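Local coordinates for transketolase (Campylobacter jejuni, PDB 3L84), which is a dimeric enzyme of the thiamine diphosphate-binding transketolase family, each subunit being built from three alpha/beta domains, at residues E346-L351 / N369-H374; M394-N399 / K422-I427; F401-I406 / A429-K434; F407-A412 / I433-I438; P466-F471 / D490-F495. All blocks are in the same frame, centred on the assembly; numbering follows the deposited sequence.

Interaction 1 (E346-L351 / N369-H374)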
# COMPACT_ATOMS: atom_id res chain seq x y z
N GLU A 346 9.69 15.55 -20.65
CA GLU A 346 9.46 16.52 -21.71
C GLU A 346 8.01 16.55 -22.17
O GLU A 346 7.43 17.62 -22.41
CB GLU A 346 10.36 16.18 -22.88
CG GLU A 346 11.82 16.39 -22.57
CD GLU A 346 12.36 17.61 -23.16
OE1 GLU A 346 13.29 17.45 -23.99
OE2 GLU A 346 11.85 18.71 -22.82
N ILE A 347 7.37 15.39 -22.22
CA ILE A 347 5.96 15.31 -22.57
C ILE A 347 5.11 16.00 -21.51
O ILE A 347 4.19 16.74 -21.84
CB ILE A 347 5.52 13.86 -22.80
CG1 ILE A 347 6.28 13.27 -24.01
CG2 ILE A 347 4.01 13.82 -23.02
CD1 ILE A 347 6.23 11.72 -24.08
N LEU A 348 5.41 15.76 -20.24
CA LEU A 348 4.64 16.40 -19.14
C LEU A 348 4.69 17.90 -19.27
O LEU A 348 3.68 18.61 -19.09
CB LEU A 348 5.18 16.00 -17.78
CG LEU A 348 4.93 14.58 -17.33
CD1 LEU A 348 5.73 14.29 -16.04
CD2 LEU A 348 3.43 14.27 -17.19
N ASN A 349 5.86 18.43 -19.66
CA ASN A 349 5.99 19.87 -19.88
C ASN A 349 5.17 20.38 -21.07
O ASN A 349 4.54 21.42 -20.96
CB ASN A 349 7.46 20.23 -20.00
CG ASN A 349 8.11 20.46 -18.65
OD1 ASN A 349 8.15 21.57 -18.17
ND2 ASN A 349 8.52 19.38 -17.99
N VAL A 350 5.13 19.64 -22.17
CA VAL A 350 4.30 20.02 -23.31
C VAL A 350 2.82 19.99 -22.92
O VAL A 350 2.05 20.89 -23.27
CB VAL A 350 4.56 19.07 -24.50
CG1 VAL A 350 3.50 19.23 -25.59
CG2 VAL A 350 5.96 19.32 -25.10
N LEU A 351 2.41 18.98 -22.17
CA LEU A 351 1.02 18.87 -21.75
C LEU A 351 0.63 20.02 -20.84
O LEU A 351 -0.43 20.63 -21.03
CB LEU A 351 0.72 17.51 -21.09
CG LEU A 351 0.86 16.31 -22.04
CD1 LEU A 351 0.69 14.98 -21.26
CD2 LEU A 351 -0.14 16.41 -23.13
N ASN A 369 12.22 11.63 -10.79
CA ASN A 369 11.10 11.24 -11.66
C ASN A 369 11.03 12.11 -12.92
O ASN A 369 10.27 11.79 -13.83
CB ASN A 369 9.76 11.33 -10.95
CG ASN A 369 9.59 10.39 -9.76
OD1 ASN A 369 10.22 9.30 -9.67
ND2 ASN A 369 8.72 10.76 -8.89
N LYS A 370 11.76 13.23 -12.93
CA LYS A 370 11.78 14.21 -14.02
C LYS A 370 10.44 14.85 -14.28
O LYS A 370 10.04 15.13 -15.44
CB LYS A 370 12.36 13.60 -15.30
CG LYS A 370 13.74 13.00 -15.13
CD LYS A 370 14.76 14.01 -14.67
CE LYS A 370 16.16 13.39 -14.49
NZ LYS A 370 16.96 13.64 -15.71
N THR A 371 9.72 15.19 -13.21
CA THR A 371 8.38 15.72 -13.31
C THR A 371 8.27 17.23 -13.15
O THR A 371 7.18 17.77 -13.28
CB THR A 371 7.48 15.04 -12.22
OG1 THR A 371 8.15 15.07 -10.94
CG2 THR A 371 7.24 13.60 -12.62
N GLU A 372 9.37 17.94 -12.90
CA GLU A 372 9.26 19.40 -12.80
C GLU A 372 8.68 19.99 -14.07
O GLU A 372 9.16 19.73 -15.17
CB GLU A 372 10.63 20.04 -12.52
CG GLU A 372 10.62 21.57 -12.32
CD GLU A 372 11.99 22.14 -11.96
OE1 GLU A 372 12.94 21.38 -11.67
OE2 GLU A 372 12.13 23.38 -12.03
N LEU A 373 7.67 20.85 -13.88
CA LEU A 373 7.03 21.58 -14.94
C LEU A 373 7.73 22.94 -14.94
O LEU A 373 7.45 23.82 -14.11
CB LEU A 373 5.52 21.68 -14.70
CG LEU A 373 4.83 20.33 -14.53
CD1 LEU A 373 3.39 20.59 -14.09
CD2 LEU A 373 4.95 19.42 -15.76
N HIS A 374 8.70 23.07 -15.82
CA HIS A 374 9.67 24.15 -15.77
C HIS A 374 9.06 25.51 -15.97
O HIS A 374 8.35 25.73 -16.94
CB HIS A 374 10.76 23.92 -16.81
CG HIS A 374 11.54 22.68 -16.58
ND1 HIS A 374 12.41 22.53 -15.52
CD2 HIS A 374 11.57 21.52 -17.27
CE1 HIS A 374 12.95 21.32 -15.58
NE2 HIS A 374 12.45 20.69 -16.63

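Interaction 2 (M394-N399 / K422-I427)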
# COMPACT_ATOMS: atom_id res chain seq x y z
N MSE A 394 -1.01 11.31 -1.79
CA MSE A 394 -0.90 11.94 -3.11
C MSE A 394 -1.91 11.36 -4.09
O MSE A 394 -2.65 12.09 -4.78
CB MSE A 394 0.52 11.75 -3.67
CG MSE A 394 0.64 12.14 -5.13
SE MSE A 394 2.46 11.96 -5.80
CE MSE A 394 2.58 9.99 -5.74
N ALA A 395 -1.93 10.04 -4.18
CA ALA A 395 -2.86 9.43 -5.14
C ALA A 395 -4.33 9.69 -4.78
O ALA A 395 -5.14 9.94 -5.67
CB ALA A 395 -2.57 7.92 -5.24
N ALA A 396 -4.71 9.61 -3.51
CA ALA A 396 -6.08 9.87 -3.09
C ALA A 396 -6.46 11.34 -3.31
O ALA A 396 -7.59 11.67 -3.70
CB ALA A 396 -6.30 9.44 -1.62
N ILE A 397 -5.53 12.24 -3.08
CA ILE A 397 -5.75 13.68 -3.36
C ILE A 397 -5.97 13.90 -4.85
O ILE A 397 -6.90 14.60 -5.26
CB ILE A 397 -4.55 14.53 -2.85
CG1 ILE A 397 -4.63 14.69 -1.34
CG2 ILE A 397 -4.44 15.89 -3.57
CD1 ILE A 397 -3.35 15.12 -0.63
N ASN A 398 -5.13 13.27 -5.67
CA ASN A 398 -5.27 13.44 -7.11
C ASN A 398 -6.51 12.75 -7.66
O ASN A 398 -7.07 13.21 -8.66
CB ASN A 398 -4.00 13.01 -7.81
CG ASN A 398 -2.94 14.09 -7.88
OD1 ASN A 398 -1.74 13.77 -8.18
ND2 ASN A 398 -3.31 15.30 -7.67
N ASN A 399 -7.01 11.69 -7.00
CA ASN A 399 -8.31 11.14 -7.37
C ASN A 399 -9.39 12.22 -7.26
O ASN A 399 -10.28 12.32 -8.10
CB ASN A 399 -8.68 9.94 -6.50
CG ASN A 399 -7.92 8.69 -6.83
OD1 ASN A 399 -7.29 8.56 -7.87
ND2 ASN A 399 -8.00 7.72 -5.91
N LYS A 422 -1.14 1.92 -4.13
CA LYS A 422 -2.00 1.00 -4.88
C LYS A 422 -3.48 1.05 -4.45
O LYS A 422 -4.34 1.02 -5.32
CB LYS A 422 -1.42 -0.41 -4.81
CG LYS A 422 -2.27 -1.54 -5.41
CD LYS A 422 -2.50 -1.45 -6.88
CE LYS A 422 -3.39 -2.60 -7.38
NZ LYS A 422 -4.81 -2.39 -6.91
N PRO A 423 -3.80 1.16 -3.15
CA PRO A 423 -5.25 1.15 -2.82
C PRO A 423 -5.99 2.32 -3.42
O PRO A 423 -7.15 2.22 -3.81
CB PRO A 423 -5.26 1.20 -1.28
CG PRO A 423 -3.97 0.64 -0.89
CD PRO A 423 -2.96 1.09 -1.94
N ALA A 424 -5.34 3.49 -3.51
CA ALA A 424 -5.93 4.67 -4.12
C ALA A 424 -5.92 4.58 -5.63
O ALA A 424 -6.86 5.02 -6.28
CB ALA A 424 -5.17 5.95 -3.65
N ALA A 425 -4.88 3.98 -6.23
CA ALA A 425 -4.93 3.71 -7.66
C ALA A 425 -6.13 2.85 -8.01
O ALA A 425 -6.77 3.03 -9.04
CB ALA A 425 -3.61 3.07 -8.14
N ARG A 426 -6.45 1.89 -7.15
CA ARG A 426 -7.58 1.04 -7.39
C ARG A 426 -8.88 1.82 -7.41
O ARG A 426 -9.76 1.50 -8.21
CB ARG A 426 -7.63 -0.05 -6.32
CG ARG A 426 -8.46 -1.23 -6.73
CD ARG A 426 -8.51 -2.33 -5.63
NE ARG A 426 -8.96 -3.60 -6.19
CZ ARG A 426 -10.18 -4.11 -6.05
NH1 ARG A 426 -11.10 -3.50 -5.35
NH2 ARG A 426 -10.44 -5.28 -6.62
N ILE A 427 -9.03 2.83 -6.55
CA ILE A 427 -10.22 3.68 -6.59
C ILE A 427 -10.28 4.45 -7.91
O ILE A 427 -11.37 4.62 -8.50
CB ILE A 427 -10.27 4.62 -5.39
CG1 ILE A 427 -10.41 3.85 -4.08
CG2 ILE A 427 -11.42 5.63 -5.54
CD1 ILE A 427 -11.87 3.34 -3.83

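Interaction 3 (F401-I406 / A429-K434)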
# COMPACT_ATOMS: atom_id res chain seq x y z
N PHE A 401 -8.75 15.62 -7.34
CA PHE A 401 -8.49 16.57 -8.41
C PHE A 401 -9.18 16.11 -9.68
O PHE A 401 -9.74 16.92 -10.43
CB PHE A 401 -6.99 16.78 -8.70
CG PHE A 401 -6.31 17.85 -7.87
CD1 PHE A 401 -5.86 17.61 -6.60
CD2 PHE A 401 -6.14 19.12 -8.41
CE1 PHE A 401 -5.23 18.61 -5.86
CE2 PHE A 401 -5.51 20.13 -7.68
CZ PHE A 401 -5.04 19.87 -6.42
N ALA A 402 -9.09 14.83 -10.01
CA ALA A 402 -9.70 14.30 -11.22
C ALA A 402 -11.23 14.37 -11.22
O ALA A 402 -11.84 14.42 -12.29
CB ALA A 402 -9.21 12.85 -11.44
N ARG A 403 -11.83 14.34 -10.04
CA ARG A 403 -13.27 14.46 -9.89
C ARG A 403 -13.73 15.88 -9.75
O ARG A 403 -14.95 16.12 -9.88
CB ARG A 403 -13.76 13.63 -8.68
CG ARG A 403 -13.72 12.13 -8.90
CD ARG A 403 -14.82 11.68 -9.82
NE ARG A 403 -16.15 11.87 -9.23
CZ ARG A 403 -17.30 11.95 -9.89
NH1 ARG A 403 -17.35 11.94 -11.22
NH2 ARG A 403 -18.42 12.06 -9.19
N TYR A 404 -12.85 16.85 -9.53
CA TYR A 404 -13.31 18.20 -9.20
C TYR A 404 -14.12 18.84 -10.32
O TYR A 404 -15.14 19.48 -10.05
CB TYR A 404 -12.11 19.09 -8.80
CG TYR A 404 -12.52 20.42 -8.27
CD1 TYR A 404 -12.89 20.58 -6.96
CD2 TYR A 404 -12.61 21.53 -9.09
CE1 TYR A 404 -13.33 21.75 -6.48
CE2 TYR A 404 -13.02 22.73 -8.63
CZ TYR A 404 -13.39 22.86 -7.30
OH TYR A 404 -13.85 24.09 -6.83
N GLY A 405 -13.64 18.75 -11.55
CA GLY A 405 -14.39 19.16 -12.72
C GLY A 405 -13.54 19.78 -13.82
O GLY A 405 -14.01 19.86 -14.95
N ILE A 406 -12.35 20.27 -13.51
CA ILE A 406 -11.54 21.05 -14.44
C ILE A 406 -10.06 20.62 -14.53
O ILE A 406 -9.29 21.28 -15.28
CB ILE A 406 -11.62 22.56 -14.12
CG1 ILE A 406 -11.16 22.84 -12.68
CG2 ILE A 406 -13.02 23.10 -14.42
CD1 ILE A 406 -10.86 24.34 -12.39
N ALA A 429 -9.24 3.40 -10.76
CA ALA A 429 -9.68 2.39 -11.70
C ALA A 429 -11.16 2.08 -11.55
O ALA A 429 -11.90 2.02 -12.55
CB ALA A 429 -8.82 1.14 -11.55
N LEU A 430 -11.63 1.90 -10.33
CA LEU A 430 -13.04 1.64 -10.06
C LEU A 430 -13.92 2.72 -10.64
O LEU A 430 -14.99 2.44 -11.18
CB LEU A 430 -13.26 1.51 -8.54
CG LEU A 430 -12.89 0.12 -7.98
CD1 LEU A 430 -12.50 0.21 -6.48
CD2 LEU A 430 -14.01 -0.90 -8.20
N MSE A 431 -13.49 3.99 -10.50
CA MSE A 431 -14.29 5.13 -10.97
C MSE A 431 -14.07 5.46 -12.45
O MSE A 431 -14.84 6.21 -13.02
CB MSE A 431 -13.89 6.38 -10.20
CG MSE A 431 -14.26 6.36 -8.74
SE MSE A 431 -14.16 8.12 -7.91
CE MSE A 431 -12.23 8.38 -7.86
N LYS A 432 -13.04 4.89 -13.06
CA LYS A 432 -12.68 5.19 -14.47
C LYS A 432 -12.38 6.67 -14.68
O LYS A 432 -12.78 7.26 -15.68
CB LYS A 432 -13.71 4.64 -15.47
CG LYS A 432 -13.99 3.18 -15.32
CD LYS A 432 -15.06 2.72 -16.31
CE LYS A 432 -14.60 2.60 -17.67
NZ LYS A 432 -15.68 1.90 -18.52
N ILE A 433 -11.67 7.27 -13.72
CA ILE A 433 -11.27 8.66 -13.83
C ILE A 433 -10.00 8.86 -14.59
O ILE A 433 -9.17 7.94 -14.75
CB ILE A 433 -11.13 9.35 -12.47
CG1 ILE A 433 -10.22 8.58 -11.52
CG2 ILE A 433 -12.50 9.56 -11.82
CD1 ILE A 433 -9.62 9.38 -10.34
N LYS A 434 -9.81 10.06 -15.12
CA LYS A 434 -8.63 10.44 -15.87
C LYS A 434 -7.56 10.99 -14.93
O LYS A 434 -7.52 12.17 -14.61
CB LYS A 434 -8.98 11.38 -17.02
CG LYS A 434 -9.99 10.84 -17.95
CD LYS A 434 -9.78 9.37 -18.41
CE LYS A 434 -8.48 9.15 -19.13
NZ LYS A 434 -8.47 9.93 -20.47
O HOH W 1 -11.77 12.21 -14.51

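Interaction 4 (F407-A412 / I433-I438)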
# COMPACT_ATOMS: atom_id res chain seq x y z
N PHE A 407 -9.67 19.56 -13.85
CA PHE A 407 -8.25 19.19 -13.74
C PHE A 407 -7.93 17.83 -14.32
O PHE A 407 -8.76 16.91 -14.34
CB PHE A 407 -7.78 19.21 -12.29
CG PHE A 407 -7.89 20.55 -11.62
CD1 PHE A 407 -7.16 21.62 -12.08
CD2 PHE A 407 -8.78 20.75 -10.59
CE1 PHE A 407 -7.26 22.87 -11.48
CE2 PHE A 407 -8.90 22.00 -9.97
CZ PHE A 407 -8.13 23.06 -10.46
N LEU A 408 -6.70 17.73 -14.81
CA LEU A 408 -6.08 16.52 -15.37
C LEU A 408 -4.80 16.28 -14.55
O LEU A 408 -3.75 16.87 -14.90
CB LEU A 408 -5.76 16.75 -16.84
CG LEU A 408 -6.99 16.88 -17.73
CD1 LEU A 408 -6.63 17.58 -19.03
CD2 LEU A 408 -7.61 15.55 -17.98
N PRO A 409 -4.88 15.49 -13.49
CA PRO A 409 -3.75 15.38 -12.57
C PRO A 409 -2.84 14.20 -12.87
O PRO A 409 -3.26 13.16 -13.39
CB PRO A 409 -4.42 15.16 -11.23
CG PRO A 409 -5.59 14.30 -11.59
CD PRO A 409 -6.07 14.85 -12.92
N PHE A 410 -1.57 14.35 -12.48
CA PHE A 410 -0.64 13.23 -12.45
C PHE A 410 0.03 13.10 -11.10
O PHE A 410 0.31 14.07 -10.41
CB PHE A 410 0.43 13.30 -13.59
CG PHE A 410 1.46 14.39 -13.44
CD1 PHE A 410 2.61 14.19 -12.66
CD2 PHE A 410 1.26 15.62 -14.04
CE1 PHE A 410 3.55 15.22 -12.53
CE2 PHE A 410 2.20 16.64 -13.90
CZ PHE A 410 3.34 16.42 -13.15
N SER A 411 0.24 11.83 -10.71
CA SER A 411 0.93 11.41 -9.48
C SER A 411 2.20 10.70 -9.86
O SER A 411 2.15 9.82 -10.72
CB SER A 411 0.07 10.41 -8.68
OG SER A 411 -1.17 10.99 -8.30
N ALA A 412 3.34 11.02 -9.24
CA ALA A 412 4.62 10.44 -9.60
C ALA A 412 5.37 9.90 -8.42
O ALA A 412 5.44 10.54 -7.36
CB ALA A 412 5.48 11.45 -10.39
N ILE A 433 -11.67 7.27 -13.72
CA ILE A 433 -11.27 8.66 -13.83
C ILE A 433 -10.00 8.86 -14.59
O ILE A 433 -9.17 7.94 -14.75
CB ILE A 433 -11.13 9.35 -12.47
CG1 ILE A 433 -10.22 8.58 -11.52
CG2 ILE A 433 -12.50 9.56 -11.82
CD1 ILE A 433 -9.62 9.38 -10.34
N LYS A 434 -9.81 10.06 -15.12
CA LYS A 434 -8.63 10.44 -15.87
C LYS A 434 -7.56 10.99 -14.93
O LYS A 434 -7.52 12.17 -14.61
CB LYS A 434 -8.98 11.38 -17.02
CG LYS A 434 -9.99 10.84 -17.95
CD LYS A 434 -9.78 9.37 -18.41
CE LYS A 434 -8.48 9.15 -19.13
NZ LYS A 434 -8.47 9.93 -20.47
N HIS A 435 -6.74 10.08 -14.44
CA HIS A 435 -5.68 10.35 -13.46
C HIS A 435 -4.49 9.53 -13.95
O HIS A 435 -4.63 8.34 -14.26
CB HIS A 435 -6.14 9.89 -12.07
CG HIS A 435 -5.14 9.99 -10.96
ND1 HIS A 435 -5.48 9.66 -9.66
CD2 HIS A 435 -3.84 10.36 -10.91
CE1 HIS A 435 -4.42 9.80 -8.87
NE2 HIS A 435 -3.40 10.23 -9.62
N PHE A 436 -3.36 10.19 -14.14
CA PHE A 436 -2.18 9.55 -14.75
C PHE A 436 -1.12 9.28 -13.71
O PHE A 436 -0.81 10.13 -12.88
CB PHE A 436 -1.65 10.47 -15.87
CG PHE A 436 -2.74 10.94 -16.80
CD1 PHE A 436 -3.33 10.07 -17.67
CD2 PHE A 436 -3.23 12.22 -16.73
CE1 PHE A 436 -4.36 10.46 -18.46
CE2 PHE A 436 -4.28 12.61 -17.55
CZ PHE A 436 -4.86 11.73 -18.38
N PHE A 437 -0.57 8.09 -13.74
CA PHE A 437 0.42 7.63 -12.76
C PHE A 437 1.76 7.49 -13.44
O PHE A 437 1.87 6.80 -14.45
CB PHE A 437 -0.04 6.29 -12.12
CG PHE A 437 -1.29 6.41 -11.27
CD1 PHE A 437 -1.18 6.52 -9.89
CD2 PHE A 437 -2.54 6.47 -11.83
CE1 PHE A 437 -2.33 6.67 -9.11
CE2 PHE A 437 -3.67 6.64 -11.04
CZ PHE A 437 -3.54 6.74 -9.71
N ILE A 438 2.77 8.14 -12.89
CA ILE A 438 4.09 8.24 -13.51
C ILE A 438 5.03 7.46 -12.60
O ILE A 438 5.27 7.87 -11.45
CB ILE A 438 4.55 9.72 -13.63
CG1 ILE A 438 3.51 10.64 -14.29
CG2 ILE A 438 5.91 9.80 -14.30
CD1 ILE A 438 2.98 10.19 -15.55
O HOH W 2 -9.39 14.27 -14.88

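Interaction 5 (P466-F471 / D490-F495)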
# COMPACT_ATOMS: atom_id res chain seq x y z
N PRO A 466 -8.10 -4.30 -12.99
CA PRO A 466 -8.99 -3.84 -14.05
C PRO A 466 -8.98 -2.34 -14.27
O PRO A 466 -8.64 -1.57 -13.36
CB PRO A 466 -10.37 -4.33 -13.56
CG PRO A 466 -10.06 -5.49 -12.69
CD PRO A 466 -8.81 -5.10 -11.98
N ASN A 467 -9.45 -1.93 -15.45
CA ASN A 467 -9.67 -0.52 -15.76
C ASN A 467 -8.41 0.35 -15.62
O ASN A 467 -8.48 1.47 -15.16
CB ASN A 467 -10.80 0.12 -14.91
CG ASN A 467 -12.15 -0.42 -15.19
OD1 ASN A 467 -12.38 -1.11 -16.21
ND2 ASN A 467 -13.10 -0.07 -14.34
N PHE A 468 -7.28 -0.20 -16.02
CA PHE A 468 -6.01 0.49 -16.06
C PHE A 468 -5.32 0.12 -17.33
O PHE A 468 -5.35 -1.08 -17.76
CB PHE A 468 -5.06 0.08 -14.93
CG PHE A 468 -4.67 1.19 -14.01
CD1 PHE A 468 -5.40 1.42 -12.90
CD2 PHE A 468 -3.65 2.08 -14.33
CE1 PHE A 468 -5.12 2.40 -12.08
CE2 PHE A 468 -3.34 3.11 -13.42
CZ PHE A 468 -4.09 3.27 -12.34
N LEU A 469 -4.67 1.08 -17.94
CA LEU A 469 -3.69 0.80 -18.99
C LEU A 469 -2.30 0.92 -18.39
O LEU A 469 -2.03 1.89 -17.70
CB LEU A 469 -3.84 1.77 -20.14
CG LEU A 469 -5.19 1.72 -20.84
CD1 LEU A 469 -5.23 2.76 -21.97
CD2 LEU A 469 -5.50 0.32 -21.40
N THR A 470 -1.41 -0.02 -18.66
CA THR A 470 -0.08 0.03 -18.08
C THR A 470 0.88 0.14 -19.27
O THR A 470 1.18 -0.86 -19.94
CB THR A 470 0.24 -1.20 -17.24
OG1 THR A 470 -0.81 -1.34 -16.25
CG2 THR A 470 1.58 -1.08 -16.50
N PHE A 471 1.38 1.33 -19.54
CA PHE A 471 2.29 1.57 -20.66
C PHE A 471 3.73 1.44 -20.21
O PHE A 471 4.12 2.04 -19.21
CB PHE A 471 2.09 2.95 -21.24
CG PHE A 471 0.78 3.14 -21.91
CD1 PHE A 471 0.55 2.61 -23.16
CD2 PHE A 471 -0.24 3.84 -21.29
CE1 PHE A 471 -0.66 2.83 -23.81
CE2 PHE A 471 -1.44 4.04 -21.95
CZ PHE A 471 -1.62 3.52 -23.20
N ASP A 490 -10.87 5.99 -21.64
CA ASP A 490 -11.93 6.16 -20.65
C ASP A 490 -11.55 5.65 -19.28
O ASP A 490 -12.43 5.54 -18.41
CB ASP A 490 -13.26 5.55 -21.15
CG ASP A 490 -13.24 4.07 -21.24
OD1 ASP A 490 -12.19 3.41 -21.11
OD2 ASP A 490 -14.37 3.51 -21.47
N ILE A 491 -10.28 5.32 -19.07
CA ILE A 491 -9.79 4.72 -17.83
C ILE A 491 -8.44 5.34 -17.53
O ILE A 491 -7.80 5.90 -18.44
CB ILE A 491 -9.66 3.18 -17.98
CG1 ILE A 491 -8.89 2.76 -19.24
CG2 ILE A 491 -11.05 2.48 -17.91
CD1 ILE A 491 -8.61 1.25 -19.32
N PRO A 492 -7.96 5.26 -16.28
CA PRO A 492 -6.64 5.76 -15.96
C PRO A 492 -5.51 4.95 -16.55
O PRO A 492 -5.68 3.82 -16.99
CB PRO A 492 -6.59 5.66 -14.45
CG PRO A 492 -7.56 4.59 -14.11
CD PRO A 492 -8.65 4.71 -15.11
N SER A 493 -4.34 5.59 -16.61
CA SER A 493 -3.14 4.96 -17.17
C SER A 493 -1.94 5.15 -16.26
O SER A 493 -1.82 6.17 -15.56
CB SER A 493 -2.76 5.59 -18.52
OG SER A 493 -3.70 5.33 -19.58
N ALA A 494 -1.04 4.15 -16.26
CA ALA A 494 0.24 4.24 -15.67
C ALA A 494 1.31 4.24 -16.76
O ALA A 494 1.16 3.58 -17.79
CB ALA A 494 0.50 3.06 -14.73
N PHE A 495 2.39 4.97 -16.52
CA PHE A 495 3.56 5.05 -17.37
C PHE A 495 4.74 4.49 -16.59
O PHE A 495 5.13 5.04 -15.55
CB PHE A 495 3.79 6.50 -17.79
CG PHE A 495 2.69 7.04 -18.65
CD1 PHE A 495 2.76 6.97 -20.04
CD2 PHE A 495 1.57 7.53 -18.09
CE1 PHE A 495 1.70 7.49 -20.81
CE2 PHE A 495 0.54 8.02 -18.86
CZ PHE A 495 0.61 7.98 -20.21

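Interaction 1 (E346-L351 / N369-H374)
N349 meets the backbone of E372 and H374 with both ends of its amide. OD1 takes the N-H of H374 on a lone pair in the carbonyl plane (OD1 to N 2.8 Å), while ND2 donates an N-H to E372 O at 2.9 Å on a fairly straight path, 166° at the hydrogen. ND2 also bonds G345 O one turn back in its own helix, and these bonds together fix the rotation of the amide. The side chains of N349 and H374 cross at about a right angle, yet their amide and ring planes are only 18° apart. Beside this polar grip, L348 has CG anti to the carbonyl carbon (chi1 -71°) and runs alongside T371 in the same direction, CD1 3.8 Å from T371 CG2. L373 brings CD2 against the helix, 4.0 Å from L348 CB and 3.7 Å from L348 O. The segment after helix 366-369 lies between helix 340-354 and the parallel sheet, where T371 rests on F410 and A412 of strand 408-414.

Interaction 2 (M394-N399 / K422-I427)
A395, A396 and A424 bring two buried helices together through methyl groups. A424 CB points into the facing helix, 3.6 Å from A395 CB and 4.2 Å from A396 CB, and it also sits 3.7 Å from the backbone N of A396. With such small residues at the interface the axes approach to 8.4 Å and run nearly parallel, 17° apart. This is the side-by-side packing of neighbouring helices in an alpha/beta fold: helix 391-404 leads into strand 408-414, and helix 418-431 is the crossover that follows that strand. The polar part of the contact is one hydrogen bond, N399 ND2 to A424 O, 3.0 Å long and almost straight at 171°. N399 CG is anti to the carbonyl carbon (chi1 -74°), from where the amide reaches across; the oxygen lies in the amide plane, whereas the donor stands above the carbonyl plane of A424. The other end of the amide, OD1, accepts from H435 ND1. On the far side of helix 418-431, K422 and R426 form salt bridges with E457 of the second subunit.

Interaction 3 (F401-I406 / A429-K434)
A402 CB touches I433 CD1 at 3.7 Å and K434 O at the same distance. Next to it the aliphatic part of R403 crosses I433 at about a right angle, with R403 CD 3.7 Å from I433 CG2. R403 CD also lies 4.1 Å from the SE atom of M431, a selenomethionine. In I433, chi1 of 52° places CG1 between the backbone N and the carbonyl carbon; CD1 beyond it meets A402, while CG2 meets R403. A water completes the first shell, donating to A402 O (3.1 Å) and accepting from K434 N (3.0 Å). Further out, K432, with positive phi, is the C-prime residue of a Schellman motif that ends the helix. R403 NE is held by E110 O, and K434 NZ by the carbonyls of A486 and A489. The contact joins the end of helix 391-404 to the end of helix 418-431 and the turn after it, where the chain leaves each helix for the strand that follows, 408-414 and 436-440.

Interaction 4 (F407-A412 / I433-I438)
S411 OG and H435 NE2 make the shortest bond here, 2.7 Å, with NE2 as donor and the hydroxyl close to the plane of the imidazole. H435 CG is anti to the backbone N (chi1 176°), which turns the ring towards strand 408-412. F437 CZ lies over one face of that ring, towards its rim. The backbones form a parallel ladder: F436 N to P409 O at 3.1 Å, S411 N to F436 O at 2.9 Å, I438 N to S411 O at 2.8 Å. One step earlier P409 has no N-H to offer, and its CD instead stands 3.5 Å from K434 O. On the other face of the sheet from S411 and H435, A412 CB packs on I438 CB at 3.8 Å, and F410 CD1 meets I438 CG1 at 4.0 Å. The strands are the two arms of the beta-alpha-beta unit whose crossover is helix 418-431. With NE2 held by S411 OG and ND1 held from helix 391-404, the rotation of the H435 ring is fixed and a buried polar group is satisfied.

Interaction 5 (P466-F471 / D490-F495)
F468 and P492 meet ring to ring just before their strands begin. The CB of F468 points away from the other segment, but chi1 of -119°, well off a staggered value, swings CG round to within 4.1 Å of P492 O. P492 CG sits over one face of the ring, nearest CE1 and CD1, 4.0 Å from the centroid in a CH-pi contact 18° off the ring normal. Along the other flank, CD2 lies near P492 O, and CE2 reaches A494, 3.8 Å from its N at the ring edge and 4.1 Å from its CB. CZ, at the tip, touches P492 CB. On the opposite face of the sheet L469 CG packs on I491 CD1 at 3.8 Å, and the rings of F471 and F495 are tilted by only 24° but displaced so far that they scarcely overlap. Three backbone bonds tie the parallel strands: L469 N to P492 O, A494 N to L469 O, and F471 N to A494 O. N467 O, by contrast, is buried against P492 CD, 3.2 Å away, and has no hydrogen-bonding partner. Strand 469-471 is outermost in the six-stranded parallel sheet within this chain, and helix 476-488 makes the crossover to 493-496. That helix packs on F471 and F495, helix 562-566 on L469 and F471, and helix 458-464 on T470.

How the interactions relate
All five contacts belong to the pyrimidine-binding domain and build outward from its parallel sheet. Interaction 4 is the hub: it shares I433 and K434 with interaction 3, and its strand 436-440 pairs directly with strand 493-496 of interaction 5, F437 O to F495 N being 2.8 Å. The H435 ring joins it to interaction 2, with N399 OD1 2.8 Å from H435 ND1. Interaction 1 meets it through T371 CG2, 3.6 Å from A412 CB, but stays about 21 Å, centre to centre, from interactions 2 and 3. Those two follow the same helix pair, with centres about 10 Å apart. Interactions 2, 3 and 5 also reach the second subunit.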